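Local coordinates for methyltransferase (Streptomyces avermitilis, PDB 3GIW), which is probably an S-adenosylmethionine-dependent methyltransferase, with a Rossmann-like domain that binds S-adenosyl-L-homocysteine, although its substrate is unknown, at residues V108-D114 with T133-D139; L141-L147 with I182-L186. The contacts are given in a common frame with arbitrary orientation. Numbering follows the deposited sequence.

Interaction 1 of 2, residues V108-D114 with T133-D139. With GOL (glycerol), chain C.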
loop_
_atom_site.group_PDB
_atom_site.type_symbol
_atom_site.label_atom_id
_atom_site.label_comp_id
_atom_site.label_asym_id
_atom_site.label_seq_id
_atom_site.Cartn_x
_atom_site.Cartn_y
_atom_site.Cartn_z
ATOM N N VAL A 108 15.140 1.843 1.758
ATOM C CA VAL A 108 13.810 1.501 1.234
ATOM C C VAL A 108 13.945 0.934 -0.166
ATOM O O VAL A 108 14.654 1.496 -1.016
ATOM C CB VAL A 108 12.868 2.738 1.185
ATOM C CG1 VAL A 108 11.507 2.352 0.659
ATOM C CG2 VAL A 108 12.801 3.399 2.565
ATOM N N VAL A 109 13.307 -0.207 -0.385
ATOM C CA VAL A 109 13.144 -0.756 -1.735
ATOM C C VAL A 109 11.656 -0.617 -2.096
ATOM O O VAL A 109 10.792 -1.137 -1.394
ATOM C CB VAL A 109 13.579 -2.222 -1.863
ATOM C CG1 VAL A 109 13.258 -2.827 -3.241
ATOM C CG2 VAL A 109 15.057 -2.360 -1.556
ATOM N N TYR A 110 11.389 0.024 -3.240
ATOM C CA TYR A 110 10.060 0.175 -3.788
ATOM C C TYR A 110 9.835 -0.788 -4.958
ATOM O O TYR A 110 10.764 -1.048 -5.759
ATOM C CB TYR A 110 9.960 1.565 -4.327
ATOM C CG TYR A 110 9.999 2.707 -3.345
ATOM C CD1 TYR A 110 8.899 3.016 -2.581
ATOM C CD2 TYR A 110 11.104 3.547 -3.252
ATOM C CE1 TYR A 110 8.855 4.159 -1.773
ATOM C CE2 TYR A 110 11.099 4.688 -2.417
ATOM C CZ TYR A 110 9.951 5.005 -1.670
ATOM O OH TYR A 110 9.871 6.130 -0.870
ATOM N N VAL A 111 8.611 -1.278 -5.103
ATOM C CA VAL A 111 8.283 -2.278 -6.102
ATOM C C VAL A 111 6.914 -1.985 -6.709
ATOM O O VAL A 111 5.955 -1.719 -6.008
ATOM C CB VAL A 111 8.226 -3.694 -5.460
ATOM C CG1 VAL A 111 7.973 -4.758 -6.519
ATOM C CG2 VAL A 111 9.518 -3.981 -4.652
ATOM N N ASP A 112 6.810 -1.978 -8.036
ATOM C CA ASP A 112 5.502 -1.914 -8.699
ATOM C C ASP A 112 5.585 -2.626 -10.044
ATOM O O ASP A 112 6.687 -2.909 -10.535
ATOM C CB ASP A 112 5.005 -0.444 -8.887
ATOM C CG ASP A 112 3.478 -0.311 -8.917
ATOM O OD1 ASP A 112 2.834 -0.546 -9.953
ATOM O OD2 ASP A 112 2.882 0.075 -7.898
ATOM N N ASN A 113 4.410 -2.956 -10.591
ATOM C CA ASN A 113 4.363 -3.540 -11.922
ATOM C C ASN A 113 3.740 -2.628 -12.996
ATOM O O ASN A 113 3.716 -3.016 -14.154
ATOM C CB ASN A 113 3.716 -4.935 -11.911
ATOM C CG ASN A 113 2.261 -4.919 -11.627
ATOM O OD1 ASN A 113 1.681 -3.907 -11.249
ATOM N ND2 ASN A 113 1.631 -6.088 -11.777
ATOM N N ASP A 114 3.256 -1.443 -12.632
ATOM C CA ASP A 114 2.734 -0.498 -13.625
ATOM C C ASP A 114 3.928 0.211 -14.268
ATOM O O ASP A 114 4.668 0.881 -13.563
ATOM C CB ASP A 114 1.790 0.491 -12.956
ATOM C CG ASP A 114 1.148 1.453 -13.936
ATOM O OD1 ASP A 114 1.794 1.680 -14.974
ATOM O OD2 ASP A 114 0.027 1.943 -13.652
ATOM N N THR A 133 18.006 3.999 -1.349
ATOM C CA THR A 133 16.727 3.559 -1.924
ATOM C C THR A 133 16.956 2.910 -3.287
ATOM O O THR A 133 17.945 3.201 -3.994
ATOM C CB THR A 133 15.714 4.712 -2.068
ATOM O OG1 THR A 133 16.169 5.611 -3.087
ATOM C CG2 THR A 133 15.526 5.445 -0.762
ATOM N N ALA A 134 16.001 2.095 -3.681
ATOM C CA ALA A 134 16.030 1.438 -4.976
ATOM C C ALA A 134 14.587 1.203 -5.460
ATOM O O ALA A 134 13.648 1.234 -4.656
ATOM C CB ALA A 134 16.785 0.105 -4.863
ATOM N N TYR A 135 14.451 0.976 -6.756
ATOM C CA TYR A 135 13.176 0.676 -7.385
ATOM C C TYR A 135 13.318 -0.560 -8.234
ATOM O O TYR A 135 14.289 -0.679 -9.021
ATOM C CB TYR A 135 12.646 1.840 -8.258
ATOM C CG TYR A 135 11.350 1.465 -8.946
ATOM C CD1 TYR A 135 10.173 1.349 -8.214
ATOM C CD2 TYR A 135 11.306 1.124 -10.314
ATOM C CE1 TYR A 135 8.996 0.933 -8.797
ATOM C CE2 TYR A 135 10.100 0.683 -10.911
ATOM C CZ TYR A 135 8.943 0.604 -10.152
ATOM O OH TYR A 135 7.735 0.193 -10.651
ATOM N N VAL A 136 12.373 -1.479 -8.075
ATOM C CA VAL A 136 12.324 -2.740 -8.816
ATOM C C VAL A 136 10.951 -2.824 -9.494
ATOM O O VAL A 136 9.932 -2.691 -8.844
ATOM C CB VAL A 136 12.523 -3.964 -7.804
ATOM C CG1 VAL A 136 12.286 -5.315 -8.496
ATOM C CG2 VAL A 136 13.890 -3.906 -7.106
ATOM N N GLU A 137 10.912 -3.012 -10.807
ATOM C CA GLU A 137 9.680 -3.335 -11.504
ATOM C C GLU A 137 9.479 -4.844 -11.457
ATOM O O GLU A 137 10.242 -5.589 -12.058
ATOM C CB GLU A 137 9.726 -2.851 -12.960
ATOM C CG GLU A 137 8.415 -2.951 -13.678
ATOM C CD GLU A 137 8.520 -2.435 -15.099
ATOM O OE1 GLU A 137 9.063 -3.164 -15.968
ATOM O OE2 GLU A 137 8.100 -1.290 -15.340
ATOM N N ALA A 138 8.436 -5.282 -10.746
ATOM C CA ALA A 138 8.184 -6.720 -10.518
ATOM C C ALA A 138 6.758 -6.935 -10.079
ATOM O O ALA A 138 6.088 -6.010 -9.594
ATOM C CB ALA A 138 9.168 -7.287 -9.493
ATOM N N ASP A 139 6.320 -8.190 -10.231
ATOM C CA ASP A 139 4.976 -8.623 -9.871
ATOM C C ASP A 139 5.032 -9.476 -8.604
ATOM O O ASP A 139 5.809 -10.452 -8.532
ATOM C CB ASP A 139 4.410 -9.470 -11.010
ATOM C CG ASP A 139 2.901 -9.595 -10.952
ATOM O OD1 ASP A 139 2.333 -9.695 -9.846
ATOM O OD2 ASP A 139 2.281 -9.580 -12.044
HETATM C C1 GOL C . 3.927 -5.302 -6.958
HETATM O O1 GOL C . 4.968 -6.249 -7.005
HETATM C C2 GOL C . 3.032 -5.505 -8.153
HETATM O O2 GOL C . 2.487 -6.808 -8.172
HETATM C C3 GOL C . 1.867 -4.540 -8.119
HETATM O O3 GOL C . 2.297 -3.258 -8.431
HETATM O O HOH W 1 7.351 0.214 -13.325
#

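Interaction 2 of 2, residues L141-L147 with I182-L186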
loop_
_atom_site.group_PDB
_atom_site.type_symbol
_atom_site.label_atom_id
_atom_site.label_comp_id
_atom_site.label_asym_id
_atom_site.label_seq_id
_atom_site.Cartn_x
_atom_site.Cartn_y
_atom_site.Cartn_z
ATOM N N LEU A 141 3.205 -11.659 -7.594
ATOM C CA LEU A 141 2.941 -13.075 -7.892
ATOM C C LEU A 141 4.210 -13.937 -8.032
ATOM O O LEU A 141 4.136 -15.170 -7.989
ATOM C CB LEU A 141 2.079 -13.186 -9.148
ATOM C CG LEU A 141 0.697 -12.545 -9.002
ATOM C CD1 LEU A 141 -0.112 -12.611 -10.279
ATOM C CD2 LEU A 141 -0.067 -13.197 -7.859
ATOM N N ASP A 142 5.367 -13.296 -8.202
ATOM C CA ASP A 142 6.642 -13.978 -8.252
ATOM C C ASP A 142 7.544 -13.396 -7.171
ATOM O O ASP A 142 8.419 -12.588 -7.448
ATOM C CB ASP A 142 7.270 -13.808 -9.639
ATOM C CG ASP A 142 8.567 -14.596 -9.816
ATOM O OD1 ASP A 142 9.023 -15.305 -8.883
ATOM O OD2 ASP A 142 9.147 -14.481 -10.910
ATOM N N PRO A 143 7.299 -13.773 -5.911
ATOM C CA PRO A 143 8.217 -13.315 -4.855
ATOM C C PRO A 143 9.742 -13.426 -5.093
ATOM O O PRO A 143 10.473 -12.560 -4.601
ATOM C CB PRO A 143 7.765 -14.125 -3.628
ATOM C CG PRO A 143 6.282 -14.424 -3.896
ATOM C CD PRO A 143 6.149 -14.543 -5.379
ATOM N N ALA A 144 10.242 -14.458 -5.794
ATOM C CA ALA A 144 11.695 -14.577 -6.072
ATOM C C ALA A 144 12.273 -13.425 -6.895
ATOM O O ALA A 144 13.401 -12.951 -6.638
ATOM C CB ALA A 144 12.021 -15.915 -6.774
ATOM N N SER A 145 11.509 -12.978 -7.884
ATOM C CA SER A 145 11.884 -11.802 -8.683
ATOM C C SER A 145 12.097 -10.533 -7.834
ATOM O O SER A 145 12.829 -9.632 -8.243
ATOM C CB SER A 145 10.824 -11.524 -9.768
ATOM O OG SER A 145 9.606 -11.061 -9.234
ATOM N N ILE A 146 11.420 -10.460 -6.684
ATOM C CA ILE A 146 11.584 -9.381 -5.751
ATOM C C ILE A 146 12.741 -9.704 -4.829
ATOM O O ILE A 146 13.678 -8.941 -4.733
ATOM C CB ILE A 146 10.264 -9.124 -4.961
ATOM C CG1 ILE A 146 9.143 -8.727 -5.952
ATOM C CG2 ILE A 146 10.479 -8.106 -3.876
ATOM C CD1 ILE A 146 7.735 -8.587 -5.383
ATOM N N LEU A 147 12.671 -10.856 -4.148
ATOM C CA LEU A 147 13.612 -11.161 -3.052
ATOM C C LEU A 147 15.070 -11.375 -3.526
ATOM O O LEU A 147 16.022 -11.067 -2.795
ATOM C CB LEU A 147 13.115 -12.383 -2.257
ATOM C CG LEU A 147 11.750 -12.235 -1.566
ATOM C CD1 LEU A 147 11.213 -13.567 -1.019
ATOM C CD2 LEU A 147 11.886 -11.209 -0.495
ATOM N N ILE A 182 1.086 -15.416 -0.795
ATOM C CA ILE A 182 2.081 -14.547 -1.428
ATOM C C ILE A 182 2.653 -13.595 -0.381
ATOM O O ILE A 182 3.888 -13.448 -0.259
ATOM C CB ILE A 182 1.450 -13.698 -2.519
ATOM C CG1 ILE A 182 1.066 -14.604 -3.679
ATOM C CG2 ILE A 182 2.404 -12.533 -2.978
ATOM C CD1 ILE A 182 0.251 -13.873 -4.713
ATOM N N VAL A 183 1.794 -12.945 0.391
ATOM C CA VAL A 183 2.287 -12.029 1.409
ATOM C C VAL A 183 3.190 -12.756 2.413
ATOM O O VAL A 183 4.290 -12.249 2.756
ATOM C CB VAL A 183 1.122 -11.308 2.101
ATOM C CG1 VAL A 183 1.616 -10.636 3.391
ATOM C CG2 VAL A 183 0.479 -10.330 1.152
ATOM N N ARG A 184 2.762 -13.923 2.874
ATOM C CA ARG A 184 3.528 -14.629 3.879
ATOM C C ARG A 184 4.825 -15.198 3.277
ATOM O O ARG A 184 5.805 -15.357 3.996
ATOM C CB ARG A 184 2.636 -15.621 4.633
ATOM C CG ARG A 184 1.489 -14.811 5.364
ATOM C CD ARG A 184 2.026 -13.782 6.414
ATOM N NE ARG A 184 2.648 -14.558 7.498
ATOM C CZ ARG A 184 2.056 -14.894 8.633
ATOM N NH1 ARG A 184 0.852 -14.447 8.915
ATOM N NH2 ARG A 184 2.706 -15.658 9.514
ATOM N N ARG A 185 4.866 -15.490 1.985
ATOM C CA ARG A 185 6.118 -15.886 1.322
ATOM C C ARG A 185 7.137 -14.739 1.286
ATOM O O ARG A 185 8.331 -14.953 1.474
ATOM C CB ARG A 185 5.837 -16.373 -0.096
ATOM C CG ARG A 185 7.039 -16.787 -0.900
ATOM C CD ARG A 185 7.839 -17.930 -0.209
ATOM N NE ARG A 185 9.080 -18.202 -0.931
ATOM C CZ ARG A 185 10.247 -17.605 -0.691
ATOM N NH1 ARG A 185 10.363 -16.732 0.280
ATOM N NH2 ARG A 185 11.328 -17.908 -1.423
ATOM N N LEU A 186 6.671 -13.519 1.075
ATOM C CA LEU A 186 7.545 -12.351 1.182
ATOM C C LEU A 186 8.054 -12.080 2.590
ATOM O O LEU A 186 9.172 -11.553 2.760
ATOM C CB LEU A 186 6.850 -11.083 0.643
ATOM C CG LEU A 186 6.546 -11.116 -0.853
ATOM C CD1 LEU A 186 5.511 -10.037 -1.244
ATOM C CD2 LEU A 186 7.833 -10.965 -1.643
#

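Interaction 1 of 2, residues V108-D114 with T133-D139
Tyr-135 and Tyr-110 bury the most surface here, paired in register on parallel strands whose short axes approach to 4.7 Å. Both leave the same sheet face, and Tyr-110 CB packs 3.9 Å from Tyr-135 CD1, but the rings diverge. Tyr-110 reaches back toward helix 95-102, where its hydroxyl bonds His-96. Tyr-135 runs forward along the strand until its OH lies 3.3 Å from Asp-112 CB; a water accepts from this hydroxyl and donates to Asp-114 O and Glu-137 OE2, which also forms a salt bridge with Arg-16. The backbone of Tyr-110 centres the pairing: its N donates to Ala-134 O (2.9 Å) and its O accepts from Val-136 N (2.9 Å). On the other face, Val-109 CG1 meets Val-136 CG2 at 4.1 Å. At the strand end, Asp-112 OD1 accepts from Asp-114 N (2.9 Å) in an Asx turn and OD2 from Gly-88 N. A glycerol, probably from the crystallisation liquor, bridges Asn-113 (O3 to N and OD1) and Ala-138 O (O1). Asp-112 and Asp-139 are seen to bind S-adenosyl-L-homocysteine in a structure of this protein, a ligand absent here; the C-terminal strand ends thus line part of the cofactor site, as in Rossmann-fold methyltransferases.

Interaction 2 of 2, residues L141-L147 with I182-L186
Ile-182 opens the contact from helix 179-187, its CD1 pressed to 3.2 Å from Leu-141 CD2, a very tight apolar approach. The CA-to-CB bond of Leu-141 points away from the helix, so it is the outer part of the side chain that makes this touch. On its other branch Ile-182 places CG2 4.4 Å from Pro-143 CG. Further along, the guanidinium of Arg-184 bonds the backbone oxygens of Phe-235 and Glu-237. Arg-185 lays CG 3.9 Å from Pro-143 CB and brings NH1 3.5 Å from Leu-147 CD1. Leu-186 buries the most area: its CD2 is inserted among three side chains, 3.7 Å from Pro-143 CB, 4.1 Å from Leu-147 CG and 4.4 Å from Ile-146 CD1. The interface is thus held by apolar packing, with Pro-143 at the centre, touching Ile-182, Arg-185 and Leu-186. The short axes, 10.6 Å apart and inclined at 28°, run roughly parallel. Helix 143-147 follows strand 132-137 and helix 179-187 follows strand 163-167, placing these two helices next to each other beside the parallel part of the sheet.

From the N terminus, strand 107-112 leads through helices 115-119 and 122-125 to strand 132-137, and interaction 1 closes that excursion by pairing the outermost parallel strand with its neighbour. The chain then passes Asp-139 and Met-140, residues that contact S-adenosyl-L-homocysteine in a structure of this protein, and enters helix 143-147. Interaction 2 closes the following excursion, which includes strand 163-167 near the middle of the sheet. The two closures are in series, neither nesting nor crossing, yet they touch: Ala-138 CB lies 3.8 Å from Ile-146 CG1, and Val-111 CG1 lies 4.0 Å from Ile-146 CD1. Ile-146 therefore joins the helix pair to the sheet beside the cofactor site.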